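Local coordinates for protein K7 (Vaccinia virus WR, PDB 3JRV), which blunts the host innate immune response as a Bcl-2-like virulence factor, binding the RNA helicase DDX3 to block IRF3 activation and TRAF6 and IRAK2 to block NF-kappa-B activation, at residues Y7-F12 and T35-H39; N38-V42 and W112-S118; D94-F99 and I139-F143. One frame throughout, in Å; residues are numbered along the deposited sequence.

Interaction 1: Y7-F12 and T35-H39; sequences YEDAVF and TWRNH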
ATOM      1  N   TYR A   7      16.849  -2.227   7.686  1.00 16.47           N
ATOM      2  CA  TYR A   7      15.783  -2.185   6.683  1.00 14.24           C
ATOM      3  C   TYR A   7      16.119  -3.086   5.503  1.00 14.34           C
ATOM      4  O   TYR A   7      15.218  -3.684   4.878  1.00 14.56           O
ATOM      5  CB  TYR A   7      15.545  -0.733   6.262  1.00 12.35           C
ATOM      6  CG  TYR A   7      14.394  -0.533   5.277  1.00 12.26           C
ATOM      7  CD1 TYR A   7      13.139  -1.113   5.500  1.00 12.38           C
ATOM      8  CD2 TYR A   7      14.520   0.377   4.233  1.00 13.02           C
ATOM      9  CE1 TYR A   7      12.065  -0.859   4.617  1.00 10.37           C
ATOM     10  CE2 TYR A   7      13.481   0.638   3.366  1.00 11.21           C
ATOM     11  CZ  TYR A   7      12.241   0.021   3.571  1.00  9.57           C
ATOM     12  OH  TYR A   7      11.189   0.315   2.701  1.00 10.73           O
ATOM     13  N   GLU A   8      17.416  -3.190   5.172  1.00 15.91           N
ATOM     14  CA  GLU A   8      17.806  -4.029   4.035  1.00 17.75           C
ATOM     15  C   GLU A   8      17.309  -5.466   4.236  1.00 17.96           C
ATOM     16  O   GLU A   8      16.939  -6.158   3.259  1.00 18.97           O
ATOM     17  CB  GLU A   8      19.332  -4.042   3.835  1.00 19.60           C
ATOM     18  CG  GLU A   8      19.746  -4.804   2.590  1.00 21.87           C
ATOM     19  CD  GLU A   8      21.240  -4.707   2.332  1.00 29.18           C
ATOM     20  OE1 GLU A   8      21.922  -4.133   3.195  1.00 33.34           O
ATOM     21  OE2 GLU A   8      21.731  -5.198   1.286  1.00 34.79           O
ATOM     22  N   ASP A   9      17.188  -5.872   5.497  1.00 17.98           N
ATOM     23  CA  ASP A   9      16.881  -7.280   5.789  1.00 20.09           C
ATOM     24  C   ASP A   9      15.407  -7.495   6.184  1.00 19.97           C
ATOM     25  O   ASP A   9      15.035  -8.561   6.720  1.00 21.45           O
ATOM     26  CB  ASP A   9      17.780  -7.767   6.942  1.00 22.51           C
ATOM     27  CG  ASP A   9      19.264  -7.725   6.601  1.00 29.58           C
ATOM     28  OD1 ASP A   9      19.651  -8.031   5.441  1.00 32.36           O
ATOM     29  OD2 ASP A   9      20.055  -7.420   7.535  1.00 36.95           O
ATOM     30  N   ALA A  10      14.565  -6.509   5.892  1.00 17.61           N
ATOM     31  CA  ALA A  10      13.135  -6.585   6.178  1.00 17.50           C
ATOM     32  C   ALA A  10      12.565  -7.858   5.535  1.00 17.66           C
ATOM     33  O   ALA A  10      12.969  -8.248   4.450  1.00 16.35           O
ATOM     34  CB  ALA A  10      12.405  -5.381   5.616  1.00 19.12           C
ATOM     35  N   VAL A  11      11.648  -8.515   6.232  1.00 18.15           N
ATOM     36  CA  VAL A  11      11.063  -9.757   5.734  1.00 19.29           C
ATOM     37  C   VAL A  11       9.661  -9.474   5.189  1.00 17.20           C
ATOM     38  O   VAL A  11       8.860  -8.755   5.821  1.00 19.16           O
ATOM     39  CB  VAL A  11      10.972 -10.792   6.879  1.00 19.74           C
ATOM     40  CG1 VAL A  11      10.416 -12.124   6.370  1.00 24.61           C
ATOM     41  CG2 VAL A  11      12.337 -11.030   7.546  1.00 27.04           C
ATOM     42  N   PHE A  12       9.363 -10.008   4.005  1.00 16.45           N
ATOM     43  CA  PHE A  12       8.061  -9.807   3.398  1.00 14.25           C
ATOM     44  C   PHE A  12       7.363 -11.148   3.288  1.00 14.90           C
ATOM     45  O   PHE A  12       7.720 -11.962   2.438  1.00 19.13           O
ATOM     46  CB  PHE A  12       8.256  -9.160   2.021  1.00 15.00           C
ATOM     47  CG  PHE A  12       8.899  -7.825   2.112  1.00 11.77           C
ATOM     48  CD1 PHE A  12       8.119  -6.710   2.310  1.00 11.12           C
ATOM     49  CD2 PHE A  12      10.277  -7.681   2.069  1.00 16.82           C
ATOM     50  CE1 PHE A  12       8.645  -5.460   2.469  1.00 12.32           C
ATOM     51  CE2 PHE A  12      10.841  -6.404   2.210  1.00 11.98           C
ATOM     52  CZ  PHE A  12      10.013  -5.297   2.459  1.00 12.98           C
ATOM     53  N   THR A  35       5.224  -1.033   2.352  1.00  7.84           N
ATOM     54  CA  THR A  35       6.688  -0.992   2.580  1.00  7.93           C
ATOM     55  C   THR A  35       7.481  -1.586   1.403  1.00  8.14           C
ATOM     56  O   THR A  35       8.462  -1.016   0.915  1.00  7.72           O
ATOM     57  CB  THR A  35       7.040  -1.758   3.840  1.00  7.35           C
ATOM     58  OG1 THR A  35       6.472  -1.075   4.958  1.00 10.35           O
ATOM     59  CG2 THR A  35       8.579  -1.901   3.965  1.00 10.09           C
ATOM     60  N   TRP A  36       7.010  -2.706   0.867  1.00  7.24           N
ATOM     61  CA  TRP A  36       7.694  -3.361  -0.229  1.00  8.25           C
ATOM     62  C   TRP A  36       7.834  -2.429  -1.456  1.00  8.46           C
ATOM     63  O   TRP A  36       8.859  -2.459  -2.138  1.00  8.04           O
ATOM     64  CB  TRP A  36       6.935  -4.656  -0.581  1.00  7.96           C
ATOM     65  CG  TRP A  36       7.587  -5.435  -1.702  1.00  8.03           C
ATOM     66  CD1 TRP A  36       8.622  -6.361  -1.584  1.00  8.96           C
ATOM     67  CD2 TRP A  36       7.186  -5.469  -3.076  1.00  7.58           C
ATOM     68  NE1 TRP A  36       8.903  -6.920  -2.812  1.00 14.10           N
ATOM     69  CE2 TRP A  36       8.031  -6.402  -3.744  1.00 12.86           C
ATOM     70  CE3 TRP A  36       6.160  -4.827  -3.809  1.00 10.16           C
ATOM     71  CZ2 TRP A  36       7.892  -6.693  -5.114  1.00 11.75           C
ATOM     72  CZ3 TRP A  36       6.029  -5.108  -5.182  1.00 11.04           C
ATOM     73  CH2 TRP A  36       6.888  -6.041  -5.818  1.00 11.54           C
ATOM     74  N   ARG A  37       6.809  -1.627  -1.777  1.00  7.61           N
ATOM     75  CA  ARG A  37       6.908  -0.757  -2.972  1.00  6.73           C
ATOM     76  C   ARG A  37       8.052   0.275  -2.795  1.00  7.30           C
ATOM     77  O   ARG A  37       8.560   0.779  -3.784  1.00  9.28           O
ATOM     78  CB  ARG A  37       5.572  -0.010  -3.210  1.00  7.63           C
ATOM     79  CG  ARG A  37       4.456  -1.022  -3.671  1.00  7.52           C
ATOM     80  CD  ARG A  37       4.768  -1.645  -5.055  1.00  8.21           C
ATOM     81  NE  ARG A  37       4.898  -0.626  -6.109  1.00  9.78           N
ATOM     82  CZ  ARG A  37       3.888  -0.112  -6.826  1.00 13.31           C
ATOM     83  NH1 ARG A  37       2.619  -0.447  -6.578  1.00 12.43           N
ATOM     84  NH2 ARG A  37       4.136   0.833  -7.744  1.00 16.69           N
ATOM     85  N   ASN A  38       8.412   0.600  -1.557  1.00  7.30           N
ATOM     86  CA  ASN A  38       9.622   1.447  -1.284  1.00  7.23           C
ATOM     87  C   ASN A  38      10.891   0.596  -1.333  1.00  9.00           C
ATOM     88  O   ASN A  38      11.873   0.923  -2.021  1.00  9.79           O
ATOM     89  CB  ASN A  38       9.476   2.087   0.103  1.00  9.34           C
ATOM     90  CG  ASN A  38      10.681   2.923   0.474  1.00  7.52           C
ATOM     91  OD1 ASN A  38      11.589   2.438   1.171  1.00  9.71           O
ATOM     92  ND2 ASN A  38      10.699   4.161   0.032  1.00  9.19           N
ATOM     93  N   HIS A  39      10.864  -0.487  -0.571  1.00  7.74           N
ATOM     94  CA  HIS A  39      12.037  -1.353  -0.386  1.00  8.86           C
ATOM     95  C   HIS A  39      12.579  -1.905  -1.691  1.00  9.76           C
ATOM     96  O   HIS A  39      13.804  -1.992  -1.875  1.00 10.27           O
ATOM     97  CB  HIS A  39      11.629  -2.494   0.554  1.00  8.29           C
ATOM     98  CG  HIS A  39      12.772  -3.342   1.022  1.00  8.58           C
ATOM     99  ND1 HIS A  39      13.235  -4.416   0.296  1.00 12.20           N
ATOM    100  CD2 HIS A  39      13.440  -3.355   2.203  1.00  9.28           C
ATOM    101  CE1 HIS A  39      14.188  -5.023   0.988  1.00 11.13           C
ATOM    102  NE2 HIS A  39      14.289  -4.434   2.170  1.00 11.37           N
TER

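Interaction 2: N38-V42 and W112-S118; sequences NHVIV and WGYKKIS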
ATOM      1  N   ASN A  38       8.412   0.600  -1.557  1.00  7.30           N
ATOM      2  CA  ASN A  38       9.622   1.447  -1.284  1.00  7.23           C
ATOM      3  C   ASN A  38      10.891   0.596  -1.333  1.00  9.00           C
ATOM      4  O   ASN A  38      11.873   0.923  -2.021  1.00  9.79           O
ATOM      5  CB  ASN A  38       9.476   2.087   0.103  1.00  9.34           C
ATOM      6  CG  ASN A  38      10.681   2.923   0.474  1.00  7.52           C
ATOM      7  OD1 ASN A  38      11.589   2.438   1.171  1.00  9.71           O
ATOM      8  ND2 ASN A  38      10.699   4.161   0.032  1.00  9.19           N
ATOM      9  N   HIS A  39      10.864  -0.487  -0.571  1.00  7.74           N
ATOM     10  CA  HIS A  39      12.037  -1.353  -0.386  1.00  8.86           C
ATOM     11  C   HIS A  39      12.579  -1.905  -1.691  1.00  9.76           C
ATOM     12  O   HIS A  39      13.804  -1.992  -1.875  1.00 10.27           O
ATOM     13  CB  HIS A  39      11.629  -2.494   0.554  1.00  8.29           C
ATOM     14  CG  HIS A  39      12.772  -3.342   1.022  1.00  8.58           C
ATOM     15  ND1 HIS A  39      13.235  -4.416   0.296  1.00 12.20           N
ATOM     16  CD2 HIS A  39      13.440  -3.355   2.203  1.00  9.28           C
ATOM     17  CE1 HIS A  39      14.188  -5.023   0.988  1.00 11.13           C
ATOM     18  NE2 HIS A  39      14.289  -4.434   2.170  1.00 11.37           N
ATOM     19  N   VAL A  40      11.685  -2.306  -2.601  1.00 10.37           N
ATOM     20  CA  VAL A  40      12.081  -2.935  -3.854  1.00  9.70           C
ATOM     21  C   VAL A  40      12.870  -1.943  -4.709  1.00 10.20           C
ATOM     22  O   VAL A  40      13.775  -2.350  -5.433  1.00 12.32           O
ATOM     23  CB  VAL A  40      10.803  -3.503  -4.603  1.00 10.12           C
ATOM     24  CG1 VAL A  40      10.016  -2.350  -5.227  1.00 12.09           C
ATOM     25  CG2 VAL A  40      11.202  -4.559  -5.639  1.00 16.36           C
ATOM     26  N   ILE A  41      12.588  -0.639  -4.548  1.00 10.46           N
ATOM     27  CA  ILE A  41      13.350   0.407  -5.284  1.00  9.94           C
ATOM     28  C   ILE A  41      14.663   0.741  -4.534  1.00 11.43           C
ATOM     29  O   ILE A  41      15.759   0.756  -5.143  1.00 13.08           O
ATOM     30  CB  ILE A  41      12.525   1.708  -5.432  1.00 11.12           C
ATOM     31  CG1 ILE A  41      11.212   1.466  -6.185  1.00 13.82           C
ATOM     32  CG2 ILE A  41      13.349   2.794  -6.151  1.00 11.90           C
ATOM     33  CD1 ILE A  41      11.356   0.800  -7.540  1.00 16.13           C
ATOM     34  N   VAL A  42      14.569   0.962  -3.223  1.00 11.04           N
ATOM     35  CA  VAL A  42      15.720   1.331  -2.356  1.00 10.37           C
ATOM     36  C   VAL A  42      16.870   0.313  -2.468  1.00 11.02           C
ATOM     37  O   VAL A  42      18.066   0.702  -2.542  1.00 13.33           O
ATOM     38  CB  VAL A  42      15.251   1.513  -0.878  1.00 10.32           C
ATOM     39  CG1 VAL A  42      16.441   1.715   0.102  1.00 11.02           C
ATOM     40  CG2 VAL A  42      14.335   2.734  -0.808  1.00 12.42           C
ATOM     41  N   TRP A 112       9.140   7.941  -2.979  1.00 10.52           N
ATOM     42  CA  TRP A 112      10.189   8.155  -1.982  1.00  9.40           C
ATOM     43  C   TRP A 112      11.398   7.289  -2.372  1.00 10.35           C
ATOM     44  O   TRP A 112      12.539   7.769  -2.418  1.00 11.82           O
ATOM     45  CB  TRP A 112       9.702   7.838  -0.565  1.00 10.42           C
ATOM     46  CG  TRP A 112       8.822   8.867  -0.025  1.00  9.52           C
ATOM     47  CD1 TRP A 112       8.833  10.205  -0.367  1.00 17.26           C
ATOM     48  CD2 TRP A 112       7.867   8.739   1.045  1.00 11.66           C
ATOM     49  NE1 TRP A 112       7.940  10.896   0.414  1.00 18.54           N
ATOM     50  CE2 TRP A 112       7.307  10.021   1.259  1.00 14.11           C
ATOM     51  CE3 TRP A 112       7.425   7.670   1.824  1.00 13.24           C
ATOM     52  CZ2 TRP A 112       6.313  10.256   2.214  1.00 15.56           C
ATOM     53  CZ3 TRP A 112       6.424   7.899   2.779  1.00 15.31           C
ATOM     54  CH2 TRP A 112       5.898   9.192   2.968  1.00 15.12           C
ATOM     55  N   GLY A 113      11.178   6.023  -2.725  1.00  9.87           N
ATOM     56  CA  GLY A 113      12.326   5.181  -3.078  1.00 11.76           C
ATOM     57  C   GLY A 113      13.085   5.714  -4.297  1.00 13.23           C
ATOM     58  O   GLY A 113      14.335   5.634  -4.354  1.00 14.35           O
ATOM     59  N   TYR A 114      12.359   6.227  -5.297  1.00 12.68           N
ATOM     60  CA  TYR A 114      13.011   6.808  -6.477  1.00 12.70           C
ATOM     61  C   TYR A 114      13.891   7.981  -6.059  1.00 13.86           C
ATOM     62  O   TYR A 114      14.868   8.257  -6.752  1.00 16.59           O
ATOM     63  CB  TYR A 114      12.004   7.305  -7.532  1.00 13.33           C
ATOM     64  CG  TYR A 114      11.556   6.239  -8.523  1.00 13.91           C
ATOM     65  CD1 TYR A 114      10.838   5.113  -8.118  1.00 14.50           C
ATOM     66  CD2 TYR A 114      11.919   6.324  -9.871  1.00 17.87           C
ATOM     67  CE1 TYR A 114      10.386   4.183  -9.054  1.00 18.49           C
ATOM     68  CE2 TYR A 114      11.563   5.340 -10.794  1.00 19.35           C
ATOM     69  CZ  TYR A 114      10.796   4.264 -10.376  1.00 19.69           C
ATOM     70  OH  TYR A 114      10.343   3.354 -11.331  1.00 19.95           O
ATOM     71  N   LYS A 115      13.504   8.689  -4.991  1.00 13.24           N
ATOM     72  CA  LYS A 115      14.214   9.887  -4.501  1.00 13.89           C
ATOM     73  C   LYS A 115      15.225   9.566  -3.395  1.00 15.29           C
ATOM     74  O   LYS A 115      15.703  10.478  -2.696  1.00 17.59           O
ATOM     75  CB  LYS A 115      13.204  10.916  -3.957  1.00 15.76           C
ATOM     76  CG  LYS A 115      12.286  11.497  -5.016  1.00 20.20           C
ATOM     77  CD  LYS A 115      13.018  12.032  -6.245  1.00 28.82           C
ATOM     78  CE  LYS A 115      12.020  12.466  -7.303  1.00 34.23           C
ATOM     79  NZ  LYS A 115      12.535  13.617  -8.109  1.00 39.80           N
ATOM     80  N   LYS A 116      15.513   8.279  -3.207  1.00 13.35           N
ATOM     81  CA  LYS A 116      16.418   7.820  -2.131  1.00 15.21           C
ATOM     82  C   LYS A 116      15.929   8.204  -0.717  1.00 16.50           C
ATOM     83  O   LYS A 116      16.733   8.482   0.219  1.00 18.92           O
ATOM     84  CB  LYS A 116      17.874   8.287  -2.378  1.00 16.94           C
ATOM     85  CG  LYS A 116      18.536   7.600  -3.572  1.00 19.12           C
ATOM     86  CD  LYS A 116      19.980   8.076  -3.786  1.00 23.94           C
ATOM     87  CE  LYS A 116      20.482   7.695  -5.178  1.00 32.90           C
ATOM     88  NZ  LYS A 116      20.667   6.210  -5.259  1.00 35.00           N
ATOM     89  N   ILE A 117      14.609   8.128  -0.538  1.00 13.27           N
ATOM     90  CA  ILE A 117      13.987   8.389   0.733  1.00 13.43           C
ATOM     91  C   ILE A 117      13.364   7.097   1.233  1.00 12.80           C
ATOM     92  O   ILE A 117      12.689   6.398   0.448  1.00 14.18           O
ATOM     93  CB  ILE A 117      12.895   9.446   0.589  1.00 12.18           C
ATOM     94  CG1 ILE A 117      13.534  10.822   0.302  1.00 16.00           C
ATOM     95  CG2 ILE A 117      12.142   9.545   1.886  1.00 13.06           C
ATOM     96  CD1 ILE A 117      12.506  11.877  -0.123  1.00 18.84           C
ATOM     97  N   SER A 118      13.568   6.770   2.508  1.00 10.65           N
ATOM     98  CA  SER A 118      12.995   5.533   3.062  1.00 12.79           C
ATOM     99  C   SER A 118      12.723   5.686   4.550  1.00 12.92           C
ATOM    100  O   SER A 118      11.643   6.188   4.937  1.00 12.65           O
ATOM    101  CB  SER A 118      13.899   4.305   2.766  1.00 13.60           C
ATOM    102  OG  SER A 118      15.203   4.465   3.309  1.00 13.80           O
TER

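Interaction 3: D94-F99 and I139-F143; sequences DQESLF and ILILF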
ATOM      1  N   ASP A  94     -15.716   3.345   0.619  1.00 12.99           N
ATOM      2  CA  ASP A  94     -16.270   2.572  -0.481  1.00 12.99           C
ATOM      3  C   ASP A  94     -15.130   1.913  -1.234  1.00 12.40           C
ATOM      4  O   ASP A  94     -13.946   2.315  -1.065  1.00 12.85           O
ATOM      5  CB  ASP A  94     -17.072   3.475  -1.430  1.00 15.99           C
ATOM      6  CG  ASP A  94     -16.182   4.520  -2.142  1.00 19.36           C
ATOM      7  OD1 ASP A  94     -15.958   5.637  -1.598  1.00 24.59           O
ATOM      8  OD2 ASP A  94     -15.695   4.229  -3.245  1.00 20.83           O
ATOM      9  N   GLN A  95     -15.460   0.908  -2.037  1.00 11.71           N
ATOM     10  CA  GLN A  95     -14.421   0.088  -2.656  1.00 10.21           C
ATOM     11  C   GLN A  95     -13.472   0.932  -3.532  1.00 10.67           C
ATOM     12  O   GLN A  95     -12.250   0.764  -3.476  1.00  9.47           O
ATOM     13  CB  GLN A  95     -15.051  -1.052  -3.489  1.00 11.05           C
ATOM     14  CG  GLN A  95     -14.054  -1.932  -4.173  1.00 11.74           C
ATOM     15  CD  GLN A  95     -14.699  -3.149  -4.748  1.00 15.82           C
ATOM     16  OE1 GLN A  95     -15.441  -3.857  -4.045  1.00 21.34           O
ATOM     17  NE2 GLN A  95     -14.436  -3.410  -6.017  1.00 19.86           N
ATOM     18  N   GLU A  96     -14.009   1.786  -4.393  1.00 10.51           N
ATOM     19  CA  GLU A  96     -13.134   2.479  -5.336  1.00 10.70           C
ATOM     20  C   GLU A  96     -12.196   3.422  -4.574  1.00 10.28           C
ATOM     21  O   GLU A  96     -10.985   3.473  -4.873  1.00 11.00           O
ATOM     22  CB  GLU A  96     -13.888   3.293  -6.395  1.00 13.51           C
ATOM     23  CG  GLU A  96     -12.951   3.810  -7.514  1.00 20.57           C
ATOM     24  CD  GLU A  96     -13.688   4.577  -8.655  1.00 34.01           C
ATOM     25  OE1 GLU A  96     -14.869   4.964  -8.447  1.00 38.13           O
ATOM     26  OE2 GLU A  96     -13.082   4.820  -9.743  1.00 37.25           O
ATOM     27  N   SER A  97     -12.747   4.145  -3.605  1.00 10.48           N
ATOM     28  CA  SER A  97     -11.951   5.068  -2.791  0.70 12.11           C
ATOM     29  C   SER A  97     -10.889   4.295  -1.996  1.00 11.26           C
ATOM     30  O   SER A  97      -9.735   4.736  -1.878  1.00 10.74           O
ATOM     31  CB  SER A  97     -12.850   5.882  -1.843  0.70 13.25           C
ATOM     32  OG  SER A  97     -12.063   6.870  -1.228  0.70 22.57           O
ATOM     33  N   LEU A  98     -11.263   3.124  -1.477  1.00  9.20           N
ATOM     34  CA  LEU A  98     -10.327   2.332  -0.687  1.00  8.43           C
ATOM     35  C   LEU A  98      -9.153   1.909  -1.593  1.00  8.62           C
ATOM     36  O   LEU A  98      -7.964   2.009  -1.188  1.00  8.46           O
ATOM     37  CB  LEU A  98     -11.061   1.109  -0.107  1.00  8.25           C
ATOM     38  CG  LEU A  98     -10.155   0.056   0.579  1.00  7.97           C
ATOM     39  CD1 LEU A  98      -9.466   0.712   1.801  1.00 12.90           C
ATOM     40  CD2 LEU A  98     -11.045  -1.130   1.014  1.00 11.80           C
ATOM     41  N   PHE A  99      -9.474   1.333  -2.754  1.00  7.57           N
ATOM     42  CA  PHE A  99      -8.421   0.828  -3.659  1.00  7.67           C
ATOM     43  C   PHE A  99      -7.560   1.968  -4.175  1.00  7.85           C
ATOM     44  O   PHE A  99      -6.338   1.819  -4.296  1.00  9.30           O
ATOM     45  CB  PHE A  99      -8.947  -0.030  -4.818  1.00  9.05           C
ATOM     46  CG  PHE A  99      -9.672  -1.286  -4.398  1.00  6.91           C
ATOM     47  CD1 PHE A  99      -9.699  -1.701  -3.071  1.00  7.68           C
ATOM     48  CD2 PHE A  99     -10.277  -2.077  -5.374  1.00 10.27           C
ATOM     49  CE1 PHE A  99     -10.394  -2.909  -2.696  1.00  9.84           C
ATOM     50  CE2 PHE A  99     -10.982  -3.281  -5.022  1.00  9.98           C
ATOM     51  CZ  PHE A  99     -11.001  -3.699  -3.692  1.00 10.76           C
ATOM     52  N   ILE A 139     -14.331  -5.606   2.260  1.00 10.04           N
ATOM     53  CA  ILE A 139     -14.376  -5.231   0.854  1.00 10.59           C
ATOM     54  C   ILE A 139     -13.109  -5.804   0.175  1.00  8.79           C
ATOM     55  O   ILE A 139     -13.166  -6.377  -0.909  1.00  9.80           O
ATOM     56  CB  ILE A 139     -14.427  -3.706   0.682  1.00 10.80           C
ATOM     57  CG1 ILE A 139     -15.837  -3.212   1.047  1.00 13.32           C
ATOM     58  CG2 ILE A 139     -14.072  -3.315  -0.786  1.00 11.76           C
ATOM     59  CD1 ILE A 139     -15.908  -1.730   1.259  1.00 15.76           C
ATOM     60  N   LEU A 140     -11.961  -5.541   0.778  1.00  9.89           N
ATOM     61  CA  LEU A 140     -10.690  -5.934   0.176  1.00  9.61           C
ATOM     62  C   LEU A 140     -10.556  -7.454   0.062  1.00  9.65           C
ATOM     63  O   LEU A 140     -10.238  -7.979  -1.005  1.00  9.77           O
ATOM     64  CB  LEU A 140      -9.516  -5.330   0.941  1.00  8.14           C
ATOM     65  CG  LEU A 140      -8.150  -5.704   0.348  1.00 11.47           C
ATOM     66  CD1 LEU A 140      -8.049  -5.301  -1.127  1.00 11.32           C
ATOM     67  CD2 LEU A 140      -7.034  -5.103   1.201  1.00 12.29           C
ATOM     68  N   ILE A 141     -10.837  -8.173   1.139  1.00  9.78           N
ATOM     69  CA  ILE A 141     -10.593  -9.629   1.062  1.00 10.34           C
ATOM     70  C   ILE A 141     -11.575 -10.317   0.114  1.00 11.07           C
ATOM     71  O   ILE A 141     -11.191 -11.223  -0.602  1.00 11.40           O
ATOM     72  CB  ILE A 141     -10.579 -10.322   2.425  1.00 10.46           C
ATOM     73  CG1 ILE A 141     -10.046 -11.746   2.242  1.00 12.85           C
ATOM     74  CG2 ILE A 141     -11.961 -10.318   3.074  1.00 11.87           C
ATOM     75  CD1 ILE A 141      -9.632 -12.359   3.581  1.00 14.98           C
ATOM     76  N   LEU A 142     -12.821  -9.836   0.053  1.00 10.31           N
ATOM     77  CA  LEU A 142     -13.783 -10.450  -0.874  1.00 12.25           C
ATOM     78  C   LEU A 142     -13.342 -10.199  -2.320  1.00 10.53           C
ATOM     79  O   LEU A 142     -13.464 -11.054  -3.180  1.00 11.44           O
ATOM     80  CB  LEU A 142     -15.204  -9.887  -0.640  1.00 11.75           C
ATOM     81  CG  LEU A 142     -15.731 -10.298   0.735  1.00 20.27           C
ATOM     82  CD1 LEU A 142     -17.046  -9.629   1.062  1.00 21.75           C
ATOM     83  CD2 LEU A 142     -15.750 -11.838   0.951  1.00 21.28           C
ATOM     84  N   PHE A 143     -12.851  -8.980  -2.578  1.00 10.11           N
ATOM     85  CA  PHE A 143     -12.381  -8.651  -3.906  1.00  8.91           C
ATOM     86  C   PHE A 143     -11.188  -9.541  -4.292  1.00  8.89           C
ATOM     87  O   PHE A 143     -11.126 -10.066  -5.405  1.00 10.24           O
ATOM     88  CB  PHE A 143     -12.005  -7.169  -3.984  1.00  9.11           C
ATOM     89  CG  PHE A 143     -11.372  -6.796  -5.280  1.00  9.47           C
ATOM     90  CD1 PHE A 143     -12.147  -6.430  -6.392  1.00 14.51           C
ATOM     91  CD2 PHE A 143      -9.979  -6.773  -5.387  1.00 10.96           C
ATOM     92  CE1 PHE A 143     -11.553  -6.070  -7.615  1.00 15.08           C
ATOM     93  CE2 PHE A 143      -9.368  -6.412  -6.627  1.00 10.82           C
ATOM     94  CZ  PHE A 143     -10.157  -6.078  -7.734  1.00 16.18           C
TER
HETATM   95  O   HOH W   1     -15.363  -6.268  -2.667  1.00 16.26           O

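Interaction 1: Y7-F12 and T35-H39
Tyr7 opens the N-terminal segment in a short 3-10 turn and sends its ring, hydroxyl first, toward helix 26-42. Its OH donates a short hydrogen bond of 2.6 Å to OD1 of Asn38, while the edge of the His39 ring meets the face of the tyrosine in a T-shaped pair, planes at 89°. The backbone of this turn supplies acceptors as well: His39 NE2 makes weak hydrogen bonds to Tyr7 O at 3.0 Å and to Glu8 O at 3.3 Å. Glu8 and Asp9, both charged, direct their CA-to-CB bonds away from the helix. Ala10, small enough to lie close, brings its CB to 4.0 Å from His39 NE2 before the chain extends through Val11. Phe12 then turns back, presenting an edge to the face of His39 and receiving the edge of Trp36 on its own face; its CE1 lies 3.6 Å from Trp36 CB. Histidine suits the middle of this aromatic cluster because it offers both a flat ring and a polar NH. One NE2 proton shared between two carbonyls fits both bonds being weak. With its hydroxyl bonded to Asn38, Tyr7 can also pack on an aromatic side chain of the bound DDX3 peptide.

Interaction 2: N38-V42 and W112-S118
Two helices come almost backbone to backbone here: the CA atoms of Asn38 and Gly113 are only 4.9 Å apart. Glycine makes this possible, because an ideal CB at position 113 would point at helix 26-42 and clash with Ile41 CB, besides sitting tightly against Asn38 O. In its absence Ile41 packs on the bare main chain, with CG2 3.5 Å from Gly113 C, and Val42 CG2 lies 3.9 Å from Gly113 CA. Ile41 also reaches outward, its CD1 3.8 Å from CE1 of Tyr114. Helix 95-114 then ends in a Schellman motif: Ile117 N bonds back to Trp112 O and Lys116 N to Gly113 O, with Lys116 at positive phi as the C-prime residue. This turn brings the chain back beside its partner, where Asn38 ND2 donates to Ile117 O (3.0 Å) and Val42 CG2 meets Ser118 CB at 3.9 Å. An amide is well chosen at position 38, since its ND2 also binds Thr109 O while OD1 accepts from the hydroxyl of Tyr7. The contact thus joins the C-terminal end of helix 26-42 to that of helix 95-114 in an all-helical fold, with Tyr7 of the N-terminal segment beside Asn38 and Ser118, and an aromatic side chain of the bound DDX3 peptide packing on Asn38.

Interaction 3: D94-F99 and I139-F143
The first turn of helix 95-114 crosses the segment 139-143 of helix 134-148 at right angles (-90°), their axes 11.0 Å apart, a spacing wide enough to be filled by large side chains. Asp94 is the N-cap of helix 95-114, its OD2 accepting from Ser97 N at 3.0 Å. Between the helices, Ile139 CG2 lies 4.1 Å from Leu98 CD2 and 4.2 Å from Phe99 CE1, and Leu140 CD1 approaches Phe99 CE1 to 3.7 Å. Phe99 also turns its edge to the face of Phe143, with CZ 3.5 Å from Phe143 CG. Gln95, long and polar, suits the exposed edge of the contact: a water donates both to Gln95 OE1 and to Ile139 O, 2.8 Å from each. Phe60 stacks on Phe99, and Ile26 and Ile30 of helix 26-42 pack on Leu140. Such apolar packing between crossing amphipathic helices is characteristic of the helical bundle of the poxvirus Bcl-2-like fold.

Overall arrangement
Interactions 1 and 2 adjoin, with centres 10 Å apart, and share Asn38 and His39 of helix 26-42; Tyr7 CE2 touches Ser118 CB at 3.7 Å. Interaction 3 lies across the centre of the chain, its centre about 24 Å from that of interaction 1 and 26 Å from that of interaction 2. Helix 95-114 spans the gap, beginning in interaction 3 and ending in interaction 2. Along the sequence interaction 1 closes first, whereas the segments of interactions 2 and 3 alternate, so the chain passes back and forth between the two sides of the fold. The bound DDX3 peptide packs beside interactions 1 and 2, placing helicase recognition on that side of the fold.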